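Outer membrane protein Omp121 (Bacteroides thetaiotaomicron, PDB 5FQ8) probably imports nutrients across the outer membrane as a TonB-dependent transporter, and binds calcium and magnesium ions. Local coordinates at residues B[283-288]-B[371-376]; B[345-350]-B[367-372]; B[716-721]-B[806-811]. All coordinates share one frame; numbering follows the deposited sequence.

Contacts 1 and 2 lie side by side, their centres 10 Å apart, and both use helix 368-374. They share I371 and L372, and the ring of Y369 in contact 2 packs on P284 of contact 1. Contact 2 opens inside the span of contact 1, and both end on the same helix. Together they place one short helix between a calcium-binding loop and the irregular loop 345-350. Contact 3 comes later, joining strands 716-731 and 802-812 of the barrel wall. Its centre is 42 Å from contact 1 and 48 Å from contact 2. Contacts 1 and 2 thus join the segments connecting barrel strands, and contact 3 is part of the wall itself.

Contact 1. Residues B[283-288]-B[371-376]; sequences IPTDAD and ILNNYL. With CA (calcium ion), chain M.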
loop_
_atom_site.group_PDB
_atom_site.type_symbol
_atom_site.label_atom_id
_atom_site.label_comp_id
_atom_site.label_asym_id
_atom_site.label_seq_id
_atom_site.Cartn_x
_atom_site.Cartn_y
_atom_site.Cartn_z
ATOM N N ILE B 283 -23.018 -19.824 7.984
ATOM C CA ILE B 283 -22.071 -19.422 9.025
ATOM C C ILE B 283 -22.588 -18.154 9.686
ATOM O O ILE B 283 -23.047 -17.243 8.977
ATOM C CB ILE B 283 -20.684 -19.209 8.433
ATOM C CG1 ILE B 283 -20.261 -20.407 7.593
ATOM C CG2 ILE B 283 -19.669 -19.031 9.508
ATOM C CD1 ILE B 283 -19.032 -20.171 6.781
ATOM N N PRO B 284 -22.557 -18.053 11.021
ATOM C CA PRO B 284 -23.145 -16.894 11.705
ATOM C C PRO B 284 -22.590 -15.557 11.247
ATOM O O PRO B 284 -21.519 -15.503 10.644
ATOM C CB PRO B 284 -22.799 -17.157 13.172
ATOM C CG PRO B 284 -22.615 -18.582 13.274
ATOM C CD PRO B 284 -22.059 -19.050 11.979
ATOM N N THR B 285 -23.300 -14.474 11.562
ATOM C CA THR B 285 -23.043 -13.126 11.048
ATOM C C THR B 285 -23.163 -13.067 9.536
ATOM O O THR B 285 -23.586 -14.029 8.899
ATOM C CB THR B 285 -21.659 -12.592 11.443
ATOM O OG1 THR B 285 -20.671 -13.129 10.555
ATOM C CG2 THR B 285 -21.305 -12.946 12.883
ATOM N N ASP B 286 -22.760 -11.942 8.957
ATOM C CA ASP B 286 -22.960 -11.640 7.549
ATOM C C ASP B 286 -21.708 -11.865 6.722
ATOM O O ASP B 286 -21.542 -11.229 5.677
ATOM C CB ASP B 286 -23.447 -10.195 7.384
ATOM C CG ASP B 286 -22.415 -9.158 7.837
ATOM O OD1 ASP B 286 -22.376 -8.832 9.040
ATOM O OD2 ASP B 286 -21.660 -8.643 6.985
ATOM N N ALA B 287 -20.822 -12.754 7.169
ATOM C CA ALA B 287 -19.580 -12.977 6.445
ATOM C C ALA B 287 -19.782 -13.820 5.193
ATOM O O ALA B 287 -19.018 -13.662 4.239
ATOM C CB ALA B 287 -18.549 -13.611 7.365
ATOM N N ASP B 288 -20.785 -14.717 5.174
ATOM C CA ASP B 288 -21.187 -15.433 3.956
ATOM C C ASP B 288 -22.172 -14.566 3.213
ATOM O O ASP B 288 -23.373 -14.669 3.409
ATOM C CB ASP B 288 -21.871 -16.766 4.231
ATOM C CG ASP B 288 -21.827 -17.165 5.645
ATOM O OD1 ASP B 288 -20.802 -17.743 5.981
ATOM O OD2 ASP B 288 -22.797 -16.934 6.397
ATOM N N ILE B 371 -13.656 -13.600 15.212
ATOM C CA ILE B 371 -13.063 -13.556 13.880
ATOM C C ILE B 371 -14.098 -13.148 12.843
ATOM O O ILE B 371 -13.807 -12.361 11.936
ATOM C CB ILE B 371 -12.419 -14.908 13.528
ATOM C CG1 ILE B 371 -11.391 -15.292 14.583
ATOM C CG2 ILE B 371 -11.767 -14.834 12.188
ATOM C CD1 ILE B 371 -10.778 -16.650 14.366
ATOM N N LEU B 372 -15.326 -13.664 12.966
ATOM C CA LEU B 372 -16.375 -13.354 11.996
ATOM C C LEU B 372 -16.889 -11.932 12.149
ATOM O O LEU B 372 -17.235 -11.282 11.157
ATOM C CB LEU B 372 -17.533 -14.336 12.142
ATOM C CG LEU B 372 -17.368 -15.782 11.701
ATOM C CD1 LEU B 372 -18.406 -16.583 12.395
ATOM C CD2 LEU B 372 -17.530 -15.894 10.221
ATOM N N ASN B 373 -16.930 -11.432 13.372
ATOM C CA ASN B 373 -17.414 -10.093 13.648
ATOM C C ASN B 373 -16.371 -8.999 13.454
ATOM O O ASN B 373 -16.746 -7.830 13.431
ATOM C CB ASN B 373 -17.932 -10.031 15.076
ATOM C CG ASN B 373 -19.394 -10.334 15.162
ATOM O OD1 ASN B 373 -20.181 -9.842 14.367
ATOM N ND2 ASN B 373 -19.771 -11.153 16.127
ATOM N N ASN B 374 -15.084 -9.334 13.316
ATOM C CA ASN B 374 -14.044 -8.323 13.321
ATOM C C ASN B 374 -13.049 -8.408 12.186
ATOM O O ASN B 374 -12.169 -7.552 12.111
ATOM C CB ASN B 374 -13.271 -8.373 14.638
ATOM C CG ASN B 374 -14.101 -7.922 15.797
ATOM O OD1 ASN B 374 -14.239 -6.727 16.044
ATOM N ND2 ASN B 374 -14.674 -8.868 16.513
ATOM N N TYR B 375 -13.139 -9.393 11.317
ATOM C CA TYR B 375 -12.251 -9.480 10.175
ATOM C C TYR B 375 -13.016 -9.088 8.933
ATOM O O TYR B 375 -14.238 -8.964 8.948
ATOM C CB TYR B 375 -11.673 -10.886 10.041
ATOM C CG TYR B 375 -10.550 -11.174 10.996
ATOM C CD1 TYR B 375 -10.727 -11.061 12.358
ATOM C CD2 TYR B 375 -9.305 -11.557 10.533
ATOM C CE1 TYR B 375 -9.712 -11.317 13.219
ATOM C CE2 TYR B 375 -8.297 -11.837 11.390
ATOM C CZ TYR B 375 -8.504 -11.707 12.729
ATOM O OH TYR B 375 -7.488 -11.969 13.597
ATOM N N LEU B 376 -12.282 -8.872 7.857
ATOM C CA LEU B 376 -12.883 -8.344 6.647
ATOM C C LEU B 376 -12.252 -8.993 5.435
ATOM O O LEU B 376 -11.029 -9.113 5.363
ATOM C CB LEU B 376 -12.718 -6.836 6.569
ATOM C CG LEU B 376 -13.280 -6.194 5.315
ATOM C CD1 LEU B 376 -14.665 -5.767 5.631
ATOM C CD2 LEU B 376 -12.447 -5.021 4.908
HETATM CA CA CA M . -24.325 -15.995 7.651
#
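The contact belongs to a calcium site in the loop that joins strands 268-280 and 289-303 of the barrel. The loop folds around the ion. I283 O and D288 OD2 each lie 2.2 Å from CA, and T285 O lies 2.4 Å from it. The side chain of D280 and the carbonyl of G281 complete the site. Two backbone carbonyls and one carboxylate therefore come from 283-288 alone, and the ion is likely to hold this loop in shape.

L372 of helix 368-374 reaches the loop with its branched end. Its chi1 of -71° sets CG anti to the carbonyl carbon, and with chi2 of 159° both methyls meet the loop. CD2 rests on A287 CB at 3.8 Å and on I283 CG2 at 3.9 Å. CD1 comes up to P284 O at 3.7 Å and also meets the same isoleucine methyl. The I283 and L372 side chains cross at about a right angle, and CG2 touches both leucine methyls. Nearer the backbone of L372, its CB lies 3.7 Å from T285 OG1.

That hydroxyl is held from within its own loop. T285 OG1 donates to P284 O in the carbonyl plane, on a lone pair, and takes a weak bond from A287 N. The threonine methyl also faces the helix. T285 CG2 meets N373 OD1 at 3.6 Å, a van der Waals touch at the margin. The join is therefore mainly apolar, with L372 burying the most surface.

Several elements surround it. M330 of helix 330-335 touches both I283 and L372. F248 packs on P284, and P80 on D288. Beyond the helix, L376 opens strand 376-394 and pairs through its backbone with G416 of strand 398-417.

Contact 2. Residues B[345-350]-B[367-372]; sequences GLEDQN and NPYYIL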
loop_
_atom_site.group_PDB
_atom_site.type_symbol
_atom_site.label_atom_id
_atom_site.label_comp_id
_atom_site.label_asym_id
_atom_site.label_seq_id
_atom_site.Cartn_x
_atom_site.Cartn_y
_atom_site.Cartn_z
ATOM N N GLY B 345 -21.850 -20.947 23.524
ATOM C CA GLY B 345 -21.683 -20.153 24.721
ATOM C C GLY B 345 -20.544 -19.171 24.684
ATOM O O GLY B 345 -20.278 -18.518 25.696
ATOM N N LEU B 346 -19.869 -19.042 23.549
ATOM C CA LEU B 346 -18.746 -18.141 23.409
ATOM C C LEU B 346 -19.075 -16.850 22.679
ATOM O O LEU B 346 -18.189 -16.015 22.539
ATOM C CB LEU B 346 -17.606 -18.842 22.676
ATOM C CG LEU B 346 -17.062 -20.143 23.231
ATOM C CD1 LEU B 346 -16.308 -20.805 22.126
ATOM C CD2 LEU B 346 -16.173 -19.871 24.409
ATOM N N GLU B 347 -20.309 -16.661 22.210
ATOM C CA GLU B 347 -20.632 -15.540 21.330
ATOM C C GLU B 347 -20.840 -14.245 22.093
ATOM O O GLU B 347 -20.546 -13.167 21.571
ATOM C CB GLU B 347 -21.885 -15.877 20.524
ATOM C CG GLU B 347 -22.375 -14.814 19.555
ATOM C CD GLU B 347 -23.694 -15.184 18.901
ATOM O OE1 GLU B 347 -24.321 -16.157 19.365
ATOM O OE2 GLU B 347 -24.103 -14.516 17.925
ATOM N N ASP B 348 -21.345 -14.330 23.316
ATOM C CA ASP B 348 -21.579 -13.165 24.162
ATOM C C ASP B 348 -20.254 -12.521 24.546
ATOM O O ASP B 348 -19.507 -13.068 25.359
ATOM C CB ASP B 348 -22.359 -13.599 25.404
ATOM C CG ASP B 348 -22.725 -12.451 26.296
ATOM O OD1 ASP B 348 -22.713 -11.305 25.822
ATOM O OD2 ASP B 348 -23.036 -12.710 27.479
ATOM N N GLN B 349 -19.948 -11.366 23.965
ATOM C CA GLN B 349 -18.708 -10.681 24.305
ATOM C C GLN B 349 -18.797 -9.892 25.600
ATOM O O GLN B 349 -17.773 -9.414 26.074
ATOM C CB GLN B 349 -18.298 -9.748 23.181
ATOM C CG GLN B 349 -18.095 -10.437 21.881
ATOM C CD GLN B 349 -16.939 -11.389 21.920
ATOM O OE1 GLN B 349 -15.816 -10.996 22.184
ATOM N NE2 GLN B 349 -17.205 -12.652 21.671
ATOM N N ASN B 350 -19.984 -9.719 26.172
ATOM C CA ASN B 350 -20.053 -9.090 27.480
ATOM C C ASN B 350 -19.734 -10.060 28.590
ATOM O O ASN B 350 -19.754 -9.672 29.758
ATOM C CB ASN B 350 -21.424 -8.486 27.707
ATOM C CG ASN B 350 -21.597 -7.209 26.963
ATOM O OD1 ASN B 350 -21.789 -7.212 25.755
ATOM N ND2 ASN B 350 -21.508 -6.096 27.671
ATOM N N ASN B 367 -11.516 -16.937 19.325
ATOM C CA ASN B 367 -12.963 -17.049 19.429
ATOM C C ASN B 367 -13.599 -16.896 18.058
ATOM O O ASN B 367 -13.480 -15.828 17.452
ATOM C CB ASN B 367 -13.494 -15.982 20.374
ATOM C CG ASN B 367 -14.951 -16.177 20.721
ATOM O OD1 ASN B 367 -15.743 -16.626 19.909
ATOM N ND2 ASN B 367 -15.311 -15.829 21.945
ATOM N N PRO B 368 -14.306 -17.906 17.556
ATOM C CA PRO B 368 -14.803 -17.839 16.178
ATOM C C PRO B 368 -15.750 -16.701 15.944
ATOM O O PRO B 368 -15.810 -16.171 14.832
ATOM C CB PRO B 368 -15.512 -19.185 15.999
ATOM C CG PRO B 368 -15.009 -20.050 17.085
ATOM C CD PRO B 368 -14.743 -19.136 18.226
ATOM N N TYR B 369 -16.510 -16.307 16.953
ATOM C CA TYR B 369 -17.422 -15.197 16.756
ATOM C C TYR B 369 -16.683 -13.874 16.701
ATOM O O TYR B 369 -17.166 -12.931 16.071
ATOM C CB TYR B 369 -18.465 -15.177 17.861
ATOM C CG TYR B 369 -19.381 -16.380 17.883
ATOM C CD1 TYR B 369 -20.513 -16.424 17.093
ATOM C CD2 TYR B 369 -19.122 -17.456 18.710
ATOM C CE1 TYR B 369 -21.352 -17.497 17.123
ATOM C CE2 TYR B 369 -19.955 -18.534 18.747
ATOM C CZ TYR B 369 -21.074 -18.553 17.952
ATOM O OH TYR B 369 -21.914 -19.639 17.994
ATOM N N TYR B 370 -15.521 -13.777 17.351
ATOM C CA TYR B 370 -14.690 -12.596 17.174
ATOM C C TYR B 370 -14.193 -12.506 15.743
ATOM O O TYR B 370 -14.292 -11.455 15.110
ATOM C CB TYR B 370 -13.510 -12.603 18.156
ATOM C CG TYR B 370 -12.717 -11.317 18.096
ATOM C CD1 TYR B 370 -11.747 -11.119 17.122
ATOM C CD2 TYR B 370 -12.967 -10.287 18.986
ATOM C CE1 TYR B 370 -11.053 -9.944 17.041
ATOM C CE2 TYR B 370 -12.268 -9.102 18.912
ATOM C CZ TYR B 370 -11.316 -8.942 17.939
ATOM O OH TYR B 370 -10.630 -7.766 17.860
ATOM N N ILE B 371 -13.656 -13.600 15.212
ATOM C CA ILE B 371 -13.063 -13.556 13.880
ATOM C C ILE B 371 -14.098 -13.148 12.843
ATOM O O ILE B 371 -13.807 -12.361 11.936
ATOM C CB ILE B 371 -12.419 -14.908 13.528
ATOM C CG1 ILE B 371 -11.391 -15.292 14.583
ATOM C CG2 ILE B 371 -11.767 -14.834 12.188
ATOM C CD1 ILE B 371 -10.778 -16.650 14.366
ATOM N N LEU B 372 -15.326 -13.664 12.966
ATOM C CA LEU B 372 -16.375 -13.354 11.996
ATOM C C LEU B 372 -16.889 -11.932 12.149
ATOM O O LEU B 372 -17.235 -11.282 11.157
ATOM C CB LEU B 372 -17.533 -14.336 12.142
ATOM C CG LEU B 372 -17.368 -15.782 11.701
ATOM C CD1 LEU B 372 -18.406 -16.583 12.395
ATOM C CD2 LEU B 372 -17.530 -15.894 10.221
#
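Segment 345-350 is an irregular loop that passes the first turn of helix 368-374. The backbones come closest at E347 and Y369, whose CA atoms are 5.6 Å apart. L346 and N367 are next, at 7.1 Å between their CA atoms.

N367 ND2 donates to L346 O at 2.9 Å. The bond is nearly straight (171°), lies in the amide plane and uses a carbonyl lone pair. N354 O also accepts from ND2. N367 is the N-cap of the helix: its OD1 accepts from Y369 N at 3.1 Å, with CG anti to the backbone N (chi1 -170°). One side chain thus caps the helix and bonds to the loop. An alanine here would lose all three bonds and would probably loosen the loop from the first helical turn.

E347 covers one face of the Y369 ring. Its CB sits 3.5 Å from the Y369 ring centroid, a CH-pi contact almost on the normal. The extended chain runs on across the ring, and its carboxylate lies 12° from the ring plane, stacked, with E347 CD 3.7 Å from Y369 CE1. F248 meets Y369 edge-to-face. Q349 OE1 stands at the edge of the Y370 ring, whose OH is hydrogen-bonded to Y424 OH.

Contact 3. Residues B[716-721]-B[806-811]; sequences FSWELT and VSTNLK
Backbone pairing carries most of this contact. Strands 716-721 and 806-811 run antiparallel, with an angle of 168° between their directions and axes 4.6 Å apart. S717 with K811, E719 with N809 and T721 with S807 are hydrogen-bonded pairs. Each gives two N-H to O bonds, so six backbone bonds join the strands. Among them, S717 N to K811 O is 2.9 Å and T721 N to S807 O is 2.8 Å. W718 with L810 and L720 with T808 are the non-hydrogen-bonded pairs.

One side-chain hydrogen bond is added. W718 CG stands anti to the backbone N (chi1 172°), and the indole reaches along the partner strand past L810 to T808. W718 NE1 donates to T808 OG1 at 2.9 Å, close to the ring plane but bent (130°).

Apolar touches lie next to it. L810 CD2 packs on the indole at W718 CD1, the two side chains running side by side. F716 CZ also approaches L810 CD2, at 4.3 Å. L720 CD2 lies 4.0 Å from T808 CB.

One water bridges the strands beside S717: it lies 2.8 Å from S717 OG and donates to N809 O at 2.9 Å. That carbonyl also accepts from E719 N, so two bonds grip it.

Strand 697-712 continues the wall beyond W718 and L720, and strand 815-825 does so beyond T808 and L810.

The two faces differ in chemistry. S717, E719, T721, S807, N809 and K811 make one face wholly polar. W718, L720 and L810 make the other largely apolar, with its indole N-H satisfied by T808. Such a division is consistent with a transmembrane barrel wall whose apolar face meets lipid and whose polar face looks inward.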
loop_
_atom_site.group_PDB
_atom_site.type_symbol
_atom_site.label_atom_id
_atom_site.label_comp_id
_atom_site.label_asym_id
_atom_site.label_seq_id
_atom_site.Cartn_x
_atom_site.Cartn_y
_atom_site.Cartn_z
ATOM N N PHE B 716 -49.909 -38.901 -17.400
ATOM C CA PHE B 716 -48.792 -39.381 -16.599
ATOM C C PHE B 716 -47.674 -39.877 -17.491
ATOM O O PHE B 716 -47.908 -40.676 -18.403
ATOM C CB PHE B 716 -49.218 -40.499 -15.650
ATOM C CG PHE B 716 -48.086 -41.071 -14.863
ATOM C CD1 PHE B 716 -47.542 -40.370 -13.811
ATOM C CD2 PHE B 716 -47.555 -42.299 -15.178
ATOM C CE1 PHE B 716 -46.492 -40.889 -13.081
ATOM C CE2 PHE B 716 -46.509 -42.821 -14.455
ATOM C CZ PHE B 716 -45.977 -42.117 -13.406
ATOM N N SER B 717 -46.465 -39.416 -17.208
ATOM C CA SER B 717 -45.275 -39.914 -17.871
ATOM C C SER B 717 -44.183 -40.141 -16.835
ATOM O O SER B 717 -44.124 -39.471 -15.805
ATOM C CB SER B 717 -44.808 -38.965 -18.990
ATOM O OG SER B 717 -44.463 -37.677 -18.514
ATOM N N TRP B 718 -43.347 -41.133 -17.106
ATOM C CA TRP B 718 -42.219 -41.486 -16.261
ATOM C C TRP B 718 -41.019 -41.660 -17.161
ATOM O O TRP B 718 -41.050 -42.481 -18.076
ATOM C CB TRP B 718 -42.475 -42.768 -15.481
ATOM C CG TRP B 718 -41.266 -43.276 -14.747
ATOM C CD1 TRP B 718 -40.230 -42.540 -14.263
ATOM C CD2 TRP B 718 -40.965 -44.642 -14.423
ATOM N NE1 TRP B 718 -39.313 -43.352 -13.652
ATOM C CE2 TRP B 718 -39.740 -44.648 -13.740
ATOM C CE3 TRP B 718 -41.617 -45.853 -14.641
ATOM C CZ2 TRP B 718 -39.154 -45.811 -13.276
ATOM C CZ3 TRP B 718 -41.034 -47.004 -14.180
ATOM C CH2 TRP B 718 -39.813 -46.976 -13.505
ATOM N N GLU B 719 -39.977 -40.881 -16.919
ATOM C CA GLU B 719 -38.756 -40.991 -17.691
ATOM C C GLU B 719 -37.617 -41.421 -16.782
ATOM O O GLU B 719 -37.612 -41.145 -15.580
ATOM C CB GLU B 719 -38.418 -39.677 -18.388
ATOM C CG GLU B 719 -39.528 -39.131 -19.264
ATOM C CD GLU B 719 -39.055 -38.075 -20.244
ATOM O OE1 GLU B 719 -37.843 -37.754 -20.248
ATOM O OE2 GLU B 719 -39.904 -37.571 -21.014
ATOM N N LEU B 720 -36.667 -42.126 -17.367
ATOM C CA LEU B 720 -35.442 -42.500 -16.690
ATOM C C LEU B 720 -34.272 -42.083 -17.555
ATOM O O LEU B 720 -34.310 -42.205 -18.781
ATOM C CB LEU B 720 -35.385 -43.988 -16.428
ATOM C CG LEU B 720 -36.294 -44.493 -15.327
ATOM C CD1 LEU B 720 -36.469 -45.966 -15.494
ATOM C CD2 LEU B 720 -35.671 -44.188 -13.999
ATOM N N THR B 721 -33.235 -41.586 -16.918
ATOM C CA THR B 721 -32.036 -41.244 -17.647
ATOM C C THR B 721 -30.833 -41.751 -16.879
ATOM O O THR B 721 -30.797 -41.683 -15.649
ATOM C CB THR B 721 -31.968 -39.743 -17.889
ATOM O OG1 THR B 721 -33.021 -39.379 -18.786
ATOM C CG2 THR B 721 -30.645 -39.363 -18.490
ATOM N N VAL B 806 -27.910 -40.767 -12.514
ATOM C CA VAL B 806 -29.193 -41.386 -12.824
ATOM C C VAL B 806 -30.311 -40.419 -12.457
ATOM O O VAL B 806 -30.361 -39.903 -11.338
ATOM C CB VAL B 806 -29.383 -42.744 -12.114
ATOM C CG1 VAL B 806 -28.193 -43.597 -12.336
ATOM C CG2 VAL B 806 -29.617 -42.591 -10.636
ATOM N N SER B 807 -31.198 -40.165 -13.405
ATOM C CA SER B 807 -32.269 -39.210 -13.209
ATOM C C SER B 807 -33.601 -39.887 -13.456
ATOM O O SER B 807 -33.687 -40.848 -14.208
ATOM C CB SER B 807 -32.124 -38.020 -14.133
ATOM O OG SER B 807 -31.140 -37.141 -13.640
ATOM N N THR B 808 -34.633 -39.369 -12.817
ATOM C CA THR B 808 -35.995 -39.744 -13.145
ATOM C C THR B 808 -36.851 -38.491 -13.172
ATOM O O THR B 808 -36.574 -37.531 -12.458
ATOM C CB THR B 808 -36.543 -40.757 -12.147
ATOM O OG1 THR B 808 -37.881 -41.072 -12.501
ATOM C CG2 THR B 808 -36.526 -40.202 -10.754
ATOM N N ASN B 809 -37.880 -38.490 -14.012
ATOM C CA ASN B 809 -38.760 -37.328 -14.141
ATOM C C ASN B 809 -40.198 -37.804 -14.312
ATOM O O ASN B 809 -40.530 -38.432 -15.319
ATOM C CB ASN B 809 -38.336 -36.435 -15.310
ATOM C CG ASN B 809 -36.876 -36.002 -15.228
ATOM O OD1 ASN B 809 -36.540 -35.015 -14.577
ATOM N ND2 ASN B 809 -36.005 -36.736 -15.907
ATOM N N LEU B 810 -41.039 -37.501 -13.332
ATOM C CA LEU B 810 -42.459 -37.805 -13.368
ATOM C C LEU B 810 -43.263 -36.560 -13.702
ATOM O O LEU B 810 -42.964 -35.466 -13.224
ATOM C CB LEU B 810 -42.913 -38.352 -12.025
ATOM C CG LEU B 810 -41.953 -39.416 -11.534
ATOM C CD1 LEU B 810 -42.253 -39.751 -10.116
ATOM C CD2 LEU B 810 -42.126 -40.622 -12.387
ATOM N N LYS B 811 -44.284 -36.732 -14.530
ATOM C CA LYS B 811 -45.239 -35.673 -14.829
ATOM C C LYS B 811 -46.638 -36.252 -14.725
ATOM O O LYS B 811 -46.979 -37.183 -15.457
ATOM C CB LYS B 811 -45.002 -35.074 -16.221
ATOM C CG LYS B 811 -43.593 -34.574 -16.457
ATOM C CD LYS B 811 -43.523 -33.604 -17.623
ATOM C CE LYS B 811 -44.296 -32.327 -17.313
ATOM N NZ LYS B 811 -44.208 -31.295 -18.394
HETATM O O HOH W 1 -41.843 -37.491 -17.697
#